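PDB 5K2M: RimK-related lysine biosynthesis protein from Thermococcus kodakarensis, which probably catalyses an ATP-dependent ligation in amino-acid biosynthesis, as a magnesium-using ATP-grasp ligase of the LysX subfamily of the RimK family. Local coordinates for residues V46-V51 with Y58-F63; I77-A80 with L84-T87; G183-Y188 with K249-V254. All coordinates share one frame; numbering follows the deposited sequence.

Contact 1 (V46-V51 with Y58-F63); sequences VIIRNV and YTARLF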
loop_
_atom_site.group_PDB
_atom_site.type_symbol
_atom_site.label_atom_id
_atom_site.label_comp_id
_atom_site.label_asym_id
_atom_site.label_seq_id
_atom_site.Cartn_x
_atom_site.Cartn_y
_atom_site.Cartn_z
ATOM N N VAL A 46 15.494 -15.012 35.538
ATOM C CA VAL A 46 14.185 -15.479 35.978
ATOM C C VAL A 46 14.222 -16.979 36.223
ATOM O O VAL A 46 14.711 -17.738 35.393
ATOM C CB VAL A 46 13.085 -15.178 34.953
ATOM C CG1 VAL A 46 11.757 -15.762 35.409
ATOM C CG2 VAL A 46 12.968 -13.683 34.758
ATOM N N ILE A 47 13.702 -17.381 37.375
ATOM C CA ILE A 47 13.537 -18.781 37.731
ATOM C C ILE A 47 12.122 -19.174 37.337
ATOM O O ILE A 47 11.148 -18.671 37.892
ATOM C CB ILE A 47 13.784 -19.002 39.234
ATOM C CG1 ILE A 47 15.246 -18.669 39.560
ATOM C CG2 ILE A 47 13.488 -20.439 39.631
ATOM C CD1 ILE A 47 15.535 -18.506 41.040
ATOM N N ILE A 48 12.025 -20.064 36.362
ATOM C CA ILE A 48 10.751 -20.423 35.741
ATOM C C ILE A 48 10.068 -21.530 36.549
ATOM O O ILE A 48 10.573 -22.652 36.596
ATOM C CB ILE A 48 10.986 -20.897 34.297
ATOM C CG1 ILE A 48 11.640 -19.785 33.468
ATOM C CG2 ILE A 48 9.676 -21.350 33.641
ATOM C CD1 ILE A 48 10.740 -18.608 33.144
ATOM N N ARG A 49 8.932 -21.218 37.176
ATOM C CA ARG A 49 8.247 -22.184 38.039
ATOM C C ARG A 49 6.744 -22.366 37.743
ATOM O O ARG A 49 6.021 -22.901 38.588
ATOM C CB ARG A 49 8.448 -21.813 39.508
ATOM C CG ARG A 49 9.903 -21.788 39.953
ATOM C CD ARG A 49 10.540 -23.172 39.915
ATOM N NE ARG A 49 9.809 -24.108 40.759
ATOM C CZ ARG A 49 10.164 -25.371 40.977
ATOM N NH1 ARG A 49 9.409 -26.129 41.763
ATOM N NH2 ARG A 49 11.265 -25.878 40.427
ATOM N N ASN A 50 6.294 -21.983 36.545
ATOM C CA ASN A 50 4.879 -22.120 36.171
ATOM C C ASN A 50 4.462 -23.609 36.261
ATOM O O ASN A 50 5.204 -24.474 35.810
ATOM C CB ASN A 50 4.609 -21.639 34.733
ATOM C CG ASN A 50 5.117 -20.224 34.434
ATOM O OD1 ASN A 50 4.340 -19.357 34.032
ATOM N ND2 ASN A 50 6.415 -20.007 34.547
ATOM N N VAL A 51 3.287 -23.921 36.812
ATOM C CA VAL A 51 2.848 -25.331 36.892
ATOM C C VAL A 51 2.583 -25.944 35.502
ATOM O O VAL A 51 2.840 -27.127 35.273
ATOM C CB VAL A 51 1.610 -25.500 37.800
ATOM C CG1 VAL A 51 1.151 -26.948 37.830
ATOM C CG2 VAL A 51 1.946 -25.069 39.215
ATOM N N TYR A 58 6.963 -21.169 27.102
ATOM C CA TYR A 58 6.728 -19.896 26.442
ATOM C C TYR A 58 7.211 -18.723 27.308
ATOM O O TYR A 58 7.821 -17.810 26.778
ATOM C CB TYR A 58 5.262 -19.733 26.028
ATOM C CG TYR A 58 4.912 -20.535 24.804
ATOM C CD1 TYR A 58 4.513 -21.861 24.913
ATOM C CD2 TYR A 58 5.004 -19.982 23.524
ATOM C CE1 TYR A 58 4.197 -22.614 23.785
ATOM C CE2 TYR A 58 4.700 -20.731 22.396
ATOM C CZ TYR A 58 4.295 -22.044 22.538
ATOM O OH TYR A 58 4.002 -22.810 21.448
ATOM N N THR A 59 7.009 -18.758 28.625
ATOM C CA THR A 59 7.500 -17.639 29.413
ATOM C C THR A 59 9.041 -17.581 29.407
ATOM O O THR A 59 9.584 -16.496 29.288
ATOM C CB THR A 59 6.845 -17.411 30.821
ATOM O OG1 THR A 59 7.752 -17.691 31.886
ATOM C CG2 THR A 59 5.587 -18.137 31.023
ATOM N N ALA A 60 9.733 -18.722 29.459
ATOM C CA ALA A 60 11.198 -18.719 29.277
ATOM C C ALA A 60 11.616 -18.065 27.952
ATOM O O ALA A 60 12.485 -17.195 27.931
ATOM C CB ALA A 60 11.764 -20.131 29.360
ATOM N N ARG A 61 10.982 -18.472 26.855
ATOM C CA ARG A 61 11.327 -17.949 25.541
ATOM C C ARG A 61 11.110 -16.447 25.453
ATOM O O ARG A 61 11.913 -15.749 24.852
ATOM C CB ARG A 61 10.526 -18.653 24.430
ATOM C CG ARG A 61 10.768 -18.086 23.031
ATOM C CD ARG A 61 12.182 -18.400 22.548
ATOM N NE ARG A 61 12.545 -17.705 21.315
ATOM C CZ ARG A 61 13.125 -16.513 21.254
ATOM N NH1 ARG A 61 13.422 -15.986 20.075
ATOM N NH2 ARG A 61 13.399 -15.829 22.359
ATOM N N LEU A 62 10.014 -15.958 26.030
ATOM C CA LEU A 62 9.714 -14.529 26.028
ATOM C C LEU A 62 10.716 -13.684 26.844
ATOM O O LEU A 62 11.162 -12.618 26.398
ATOM C CB LEU A 62 8.287 -14.310 26.521
ATOM C CG LEU A 62 7.254 -14.719 25.459
ATOM C CD1 LEU A 62 5.897 -15.020 26.080
ATOM C CD2 LEU A 62 7.170 -13.635 24.395
ATOM N N PHE A 63 11.088 -14.158 28.019
ATOM C CA PHE A 63 12.138 -13.484 28.780
ATOM C C PHE A 63 13.480 -13.475 28.032
ATOM O O PHE A 63 14.166 -12.444 28.018
ATOM C CB PHE A 63 12.269 -14.062 30.188
ATOM C CG PHE A 63 11.304 -13.457 31.166
ATOM C CD1 PHE A 63 11.400 -12.116 31.502
ATOM C CD2 PHE A 63 10.299 -14.220 31.749
ATOM C CE1 PHE A 63 10.506 -11.532 32.387
ATOM C CE2 PHE A 63 9.416 -13.652 32.647
ATOM C CZ PHE A 63 9.519 -12.299 32.966
#
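V46, I48 and N50 project from one side of the parallel strand onto T59, A60 and F63 of the helix that follows, the first half of the beta-alpha-beta unit made by strand 45-49, helix 53-65 and strand 70-71. Strand 46-49 and helix 58-63 run nearly antiparallel, at 164°, with their axes 9.2 Å apart, as expected where a crossover helix returns over its sheet. The close packing runs from V46 on F63 to I48 on T59 and A60. A methyl stands squarely over the middle of the ring in a CH-pi contact, with V46 CG2 3.8 Å from the F63 centroid and only 5° off the ring normal. With CG1 of V46 anti to the backbone N (chi1 176°), CG2 falls anti to the carbonyl carbon and is the methyl that faces the ring. A beta-branched valine suits a strand and offers a methyl close to the backbone, while phenylalanine spans the gap from the helix and also meets the rings of F37 and Y41 edge-to-face. In the middle, A60 is small enough to let I48 come close, A60 CB lying 4.1 Å from I48 CG1. The packing thins toward N50, whose side chain meets little but the methyl of T59. Away from the strand, Y58, R61 and L62 turn to the second subunit, and R61 is partly exposed. The hydroxyl of T59 is buried without any polar partner in the model, and its nearest neighbour across the contact is a methyl, I48 CD1 lying 3.4 Å from T59 OG1.

Contact 2 (I77-A80 with L84-T87); sequences IFEA and LFAT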
loop_
_atom_site.group_PDB
_atom_site.type_symbol
_atom_site.label_atom_id
_atom_site.label_comp_id
_atom_site.label_asym_id
_atom_site.label_seq_id
_atom_site.Cartn_x
_atom_site.Cartn_y
_atom_site.Cartn_z
ATOM N N ILE A 77 13.656 -26.747 28.668
ATOM C CA ILE A 77 12.273 -27.036 29.015
ATOM C C ILE A 77 11.578 -27.815 27.886
ATOM O O ILE A 77 10.884 -28.792 28.143
ATOM C CB ILE A 77 11.477 -25.758 29.341
ATOM C CG1 ILE A 77 11.947 -25.160 30.677
ATOM C CG2 ILE A 77 9.979 -26.060 29.400
ATOM C CD1 ILE A 77 11.702 -23.668 30.792
ATOM N N PHE A 78 11.790 -27.407 26.640
ATOM C CA PHE A 78 11.193 -28.131 25.527
ATOM C C PHE A 78 11.753 -29.547 25.383
ATOM O O PHE A 78 10.999 -30.495 25.279
ATOM C CB PHE A 78 11.373 -27.400 24.188
ATOM C CG PHE A 78 10.962 -28.245 23.017
ATOM C CD1 PHE A 78 9.651 -28.716 22.926
ATOM C CD2 PHE A 78 11.891 -28.665 22.076
ATOM C CE1 PHE A 78 9.263 -29.540 21.876
ATOM C CE2 PHE A 78 11.509 -29.469 21.018
ATOM C CZ PHE A 78 10.198 -29.912 20.918
ATOM N N GLU A 79 13.075 -29.687 25.354
ATOM C CA GLU A 79 13.654 -30.997 25.091
ATOM C C GLU A 79 13.514 -31.950 26.260
ATOM O O GLU A 79 13.057 -33.082 26.081
ATOM C CB GLU A 79 15.105 -30.886 24.638
ATOM C CG GLU A 79 15.216 -30.142 23.324
ATOM C CD GLU A 79 16.204 -30.751 22.347
ATOM O OE1 GLU A 79 16.674 -31.898 22.554
ATOM O OE2 GLU A 79 16.501 -30.055 21.353
ATOM N N ALA A 80 13.883 -31.504 27.453
ATOM C CA ALA A 80 13.720 -32.347 28.646
ATOM C C ALA A 80 12.247 -32.675 28.927
ATOM O O ALA A 80 11.921 -33.796 29.323
ATOM C CB ALA A 80 14.363 -31.689 29.862
ATOM N N LEU A 84 9.825 -37.905 24.134
ATOM C CA LEU A 84 10.463 -38.409 22.926
ATOM C C LEU A 84 11.736 -37.652 22.610
ATOM O O LEU A 84 12.757 -38.264 22.359
ATOM C CB LEU A 84 9.486 -38.366 21.744
ATOM C CG LEU A 84 9.913 -38.971 20.410
ATOM C CD1 LEU A 84 10.688 -40.266 20.588
ATOM C CD2 LEU A 84 8.699 -39.245 19.544
ATOM N N PHE A 85 11.682 -36.325 22.619
ATOM C CA PHE A 85 12.896 -35.516 22.411
ATOM C C PHE A 85 13.934 -35.838 23.494
ATOM O O PHE A 85 15.134 -35.948 23.203
ATOM C CB PHE A 85 12.595 -34.010 22.410
ATOM C CG PHE A 85 12.134 -33.461 21.085
ATOM C CD1 PHE A 85 10.868 -33.759 20.582
ATOM C CD2 PHE A 85 12.955 -32.595 20.355
ATOM C CE1 PHE A 85 10.430 -33.225 19.372
ATOM C CE2 PHE A 85 12.534 -32.069 19.136
ATOM C CZ PHE A 85 11.266 -32.384 18.647
ATOM N N ALA A 86 13.483 -36.033 24.730
ATOM C CA ALA A 86 14.415 -36.372 25.812
ATOM C C ALA A 86 15.084 -37.735 25.642
ATOM O O ALA A 86 16.308 -37.828 25.830
ATOM C CB ALA A 86 13.765 -36.260 27.177
ATOM N N THR A 87 14.342 -38.783 25.256
ATOM C CA THR A 87 15.017 -40.075 25.124
ATOM C C THR A 87 15.970 -40.036 23.947
ATOM O O THR A 87 17.025 -40.641 24.012
ATOM C CB THR A 87 14.134 -41.358 25.092
ATOM O OG1 THR A 87 13.983 -41.846 23.753
ATOM C CG2 THR A 87 12.846 -41.189 25.740
HETATM O O HOH W 1 16.144 -34.297 21.117
#
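The rings of F78 and F85 meet edge-to-face: the edge of F78 carrying CE2 and CZ is set against one face of F85, and the carboxyl carbon of E79 lies near the plane of F85 at its rim. The centroids of the F78 and F85 rings are 4.5 Å apart and the planes are inclined by 63°, so this is a T-shaped pair that leans over. F78 CZ sits 3.4 Å above the F85 plane, over its centre, while F78 CE2 comes within 3.4 Å of F85 CE2. F78 reaches across because its CG is anti to the backbone N (chi1 171°), which carries the ring toward the second helix although its CB bond does not point there. F85 also meets Y58 of the second subunit edge-to-face, so the ring serves both the turn and the interface. With an alanine at F85, the F78 edge would probably lose the face it rests on, and Y58 of the second subunit its aromatic partner. The acid of E79 is held from more than one direction: OE1 forms a salt bridge with R89 and accepts a bond from a water, which also donates to the carbonyl of F85. A glutamate suits this place because its chain is long enough to run past the ring rim to these polar partners. Below the rings the backbones draw close, and alanine at A86 permits this, A86 CB lying 3.4 Å from E79 O. Helices 74-80 and 83-90 follow each other across a short turn, and K83, which binds ADP, begins the second; this helix belongs to the RimK-like ATP-grasp domain, with A86 near E241 of its magnesium site.

Contact 3 (G183-Y188 with K249-V254); sequences GAIYRY and KNAARV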
loop_
_atom_site.group_PDB
_atom_site.type_symbol
_atom_site.label_atom_id
_atom_site.label_comp_id
_atom_site.label_asym_id
_atom_site.label_seq_id
_atom_site.Cartn_x
_atom_site.Cartn_y
_atom_site.Cartn_z
ATOM N N GLY A 183 21.163 -34.808 45.190
ATOM C CA GLY A 183 20.526 -35.807 46.043
ATOM C C GLY A 183 19.605 -36.747 45.301
ATOM O O GLY A 183 19.286 -36.520 44.125
ATOM N N ALA A 184 19.165 -37.793 46.001
ATOM C CA ALA A 184 18.249 -38.774 45.429
ATOM C C ALA A 184 17.382 -39.437 46.474
ATOM O O ALA A 184 17.764 -39.552 47.649
ATOM C CB ALA A 184 19.014 -39.834 44.648
ATOM N N ILE A 185 16.206 -39.878 46.018
ATOM C CA ILE A 185 15.244 -40.616 46.834
ATOM C C ILE A 185 14.733 -41.843 46.092
ATOM O O ILE A 185 14.796 -41.902 44.859
ATOM C CB ILE A 185 14.009 -39.766 47.186
ATOM C CG1 ILE A 185 13.312 -39.250 45.908
ATOM C CG2 ILE A 185 14.410 -38.603 48.073
ATOM C CD1 ILE A 185 11.915 -38.702 46.135
ATOM N N TYR A 186 14.244 -42.821 46.848
ATOM C CA TYR A 186 13.392 -43.847 46.292
ATOM C C TYR A 186 11.962 -43.315 46.399
ATOM O O TYR A 186 11.651 -42.573 47.333
ATOM C CB TYR A 186 13.531 -45.165 47.053
ATOM C CG TYR A 186 14.914 -45.786 46.977
ATOM C CD1 TYR A 186 15.375 -46.358 45.798
ATOM C CD2 TYR A 186 15.755 -45.817 48.096
ATOM C CE1 TYR A 186 16.642 -46.924 45.729
ATOM C CE2 TYR A 186 17.020 -46.377 48.035
ATOM C CZ TYR A 186 17.453 -46.930 46.851
ATOM O OH TYR A 186 18.700 -47.489 46.781
ATOM N N ARG A 187 11.121 -43.658 45.425
ATOM C CA ARG A 187 9.680 -43.451 45.508
ATOM C C ARG A 187 9.003 -44.823 45.538
ATOM O O ARG A 187 8.958 -45.508 44.518
ATOM C CB ARG A 187 9.176 -42.635 44.315
ATOM C CG ARG A 187 9.716 -41.213 44.243
ATOM C CD ARG A 187 9.146 -40.435 43.068
ATOM N NE ARG A 187 9.617 -40.944 41.780
ATOM C CZ ARG A 187 9.534 -40.288 40.619
ATOM N NH1 ARG A 187 9.004 -39.071 40.540
ATOM N NH2 ARG A 187 10.011 -40.849 39.521
ATOM N N TYR A 188 8.503 -45.219 46.712
ATOM C CA TYR A 188 7.871 -46.526 46.922
ATOM C C TYR A 188 6.367 -46.480 46.653
ATOM O O TYR A 188 5.696 -45.510 46.992
ATOM C CB TYR A 188 8.083 -47.010 48.372
ATOM C CG TYR A 188 9.481 -47.510 48.687
ATOM C CD1 TYR A 188 9.843 -48.827 48.431
ATOM C CD2 TYR A 188 10.440 -46.665 49.244
ATOM C CE1 TYR A 188 11.120 -49.291 48.713
ATOM C CE2 TYR A 188 11.721 -47.119 49.528
ATOM C CZ TYR A 188 12.051 -48.435 49.263
ATOM O OH TYR A 188 13.309 -48.898 49.544
ATOM N N LYS A 249 9.675 -31.020 47.330
ATOM C CA LYS A 249 9.376 -30.802 48.737
ATOM C C LYS A 249 9.504 -32.086 49.555
ATOM O O LYS A 249 9.964 -32.038 50.697
ATOM C CB LYS A 249 8.002 -30.151 48.946
ATOM C CG LYS A 249 6.796 -31.036 48.677
ATOM C CD LYS A 249 5.507 -30.257 48.889
ATOM C CE LYS A 249 4.280 -31.138 48.718
ATOM N NZ LYS A 249 4.120 -31.633 47.318
ATOM N N ASN A 250 9.106 -33.222 48.985
ATOM C CA ASN A 250 9.254 -34.499 49.689
ATOM C C ASN A 250 10.711 -34.951 49.677
ATOM O O ASN A 250 11.202 -35.487 50.675
ATOM C CB ASN A 250 8.347 -35.588 49.100
ATOM C CG ASN A 250 6.870 -35.229 49.187
ATOM O OD1 ASN A 250 6.314 -35.041 50.281
ATOM N ND2 ASN A 250 6.226 -35.134 48.038
ATOM N N ALA A 251 11.398 -34.708 48.559
ATOM C CA ALA A 251 12.806 -35.109 48.414
ATOM C C ALA A 251 13.728 -34.324 49.350
ATOM O O ALA A 251 14.625 -34.898 49.967
ATOM C CB ALA A 251 13.263 -34.959 46.976
ATOM N N ALA A 252 13.501 -33.018 49.448
ATOM C CA ALA A 252 14.258 -32.173 50.373
ATOM C C ALA A 252 13.947 -32.547 51.822
ATOM O O ALA A 252 14.852 -32.633 52.644
ATOM C CB ALA A 252 13.958 -30.705 50.130
ATOM N N ARG A 253 12.674 -32.779 52.131
ATOM C CA ARG A 253 12.288 -33.159 53.493
ATOM C C ARG A 253 12.996 -34.449 53.933
ATOM O O ARG A 253 13.394 -34.580 55.084
ATOM C CB ARG A 253 10.765 -33.327 53.614
ATOM C CG ARG A 253 10.313 -33.827 54.989
ATOM C CD ARG A 253 8.803 -33.920 55.128
ATOM N NE ARG A 253 8.197 -34.671 54.026
ATOM C CZ ARG A 253 8.175 -35.997 53.917
ATOM N NH1 ARG A 253 8.713 -36.777 54.849
ATOM N NH2 ARG A 253 7.607 -36.553 52.854
ATOM N N VAL A 254 13.174 -35.372 52.997
ATOM C CA VAL A 254 13.626 -36.731 53.293
ATOM C C VAL A 254 15.163 -36.881 53.227
ATOM O O VAL A 254 15.732 -37.745 53.886
ATOM C CB VAL A 254 12.846 -37.715 52.364
ATOM C CG1 VAL A 254 13.616 -38.972 52.022
ATOM C CG2 VAL A 254 11.494 -38.048 52.983
#
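I185 CG2 rests on A251 and V254, residues one helical turn apart, so one methyl makes most of the contact between strand and helix. I185 CG2 lies 3.9 Å from A251 CA and 4.0 Å from V254 CG1, while I185 CD1 adds a looser touch on A251 CB at 4.1 Å. Alanine suits A251 because its short side chain lets the methyl approach the helix backbone itself. In I185, CG1 lies between the backbone N and the carbonyl carbon (chi1 57°), which leaves CG2 anti to the carbonyl carbon and turned to the helix. Behind this first shell, the helix carries a side-chain bond of its own: R253 NH2 donates to N250 OD1 over 3.3 Å, nearly straight at 169°. The acceptor lies almost in the guanidinium plane, while the donor is tilted 23° from the carbonyl plane of N250. The strand is positioned by its neighbours in the antiparallel sheet, I185 pairing through its backbone with R173. Further out, N250 ND2 and A251 N hydrogen-bond to modified side-chain atoms of another protein's chain, and I185 packs on that chain too. Two residues along the strand, R187 touches ADP, forms a salt bridge with D171 and hydrogen-bonds D229. The contact thus closes helix 249-255 over the sheet of an ATP-grasp domain, beside its nucleotide and magnesium site.

Contacts 1 and 2 adjoin: their centres are about 17 Å apart, and I77 CD1 bridges them, lying 3.8 Å from A60 CB and 4.2 Å from I48 CG2. Both also reach the second subunit, through Y58 in contact 1 and F85 in contact 2. Contact 3 stands apart, its nearest atoms about 7 Å from contact 1 and about 13 Å from contact 2. It is nonetheless the one that carries R187, which touches ADP. Of the packing residues, the side chain of A80 in contact 2 is about 9 Å from a bound magnesium ion, and those of A86 and I185 are each about 10 Å from ADP. Contact 1 lies away from the annotated sites.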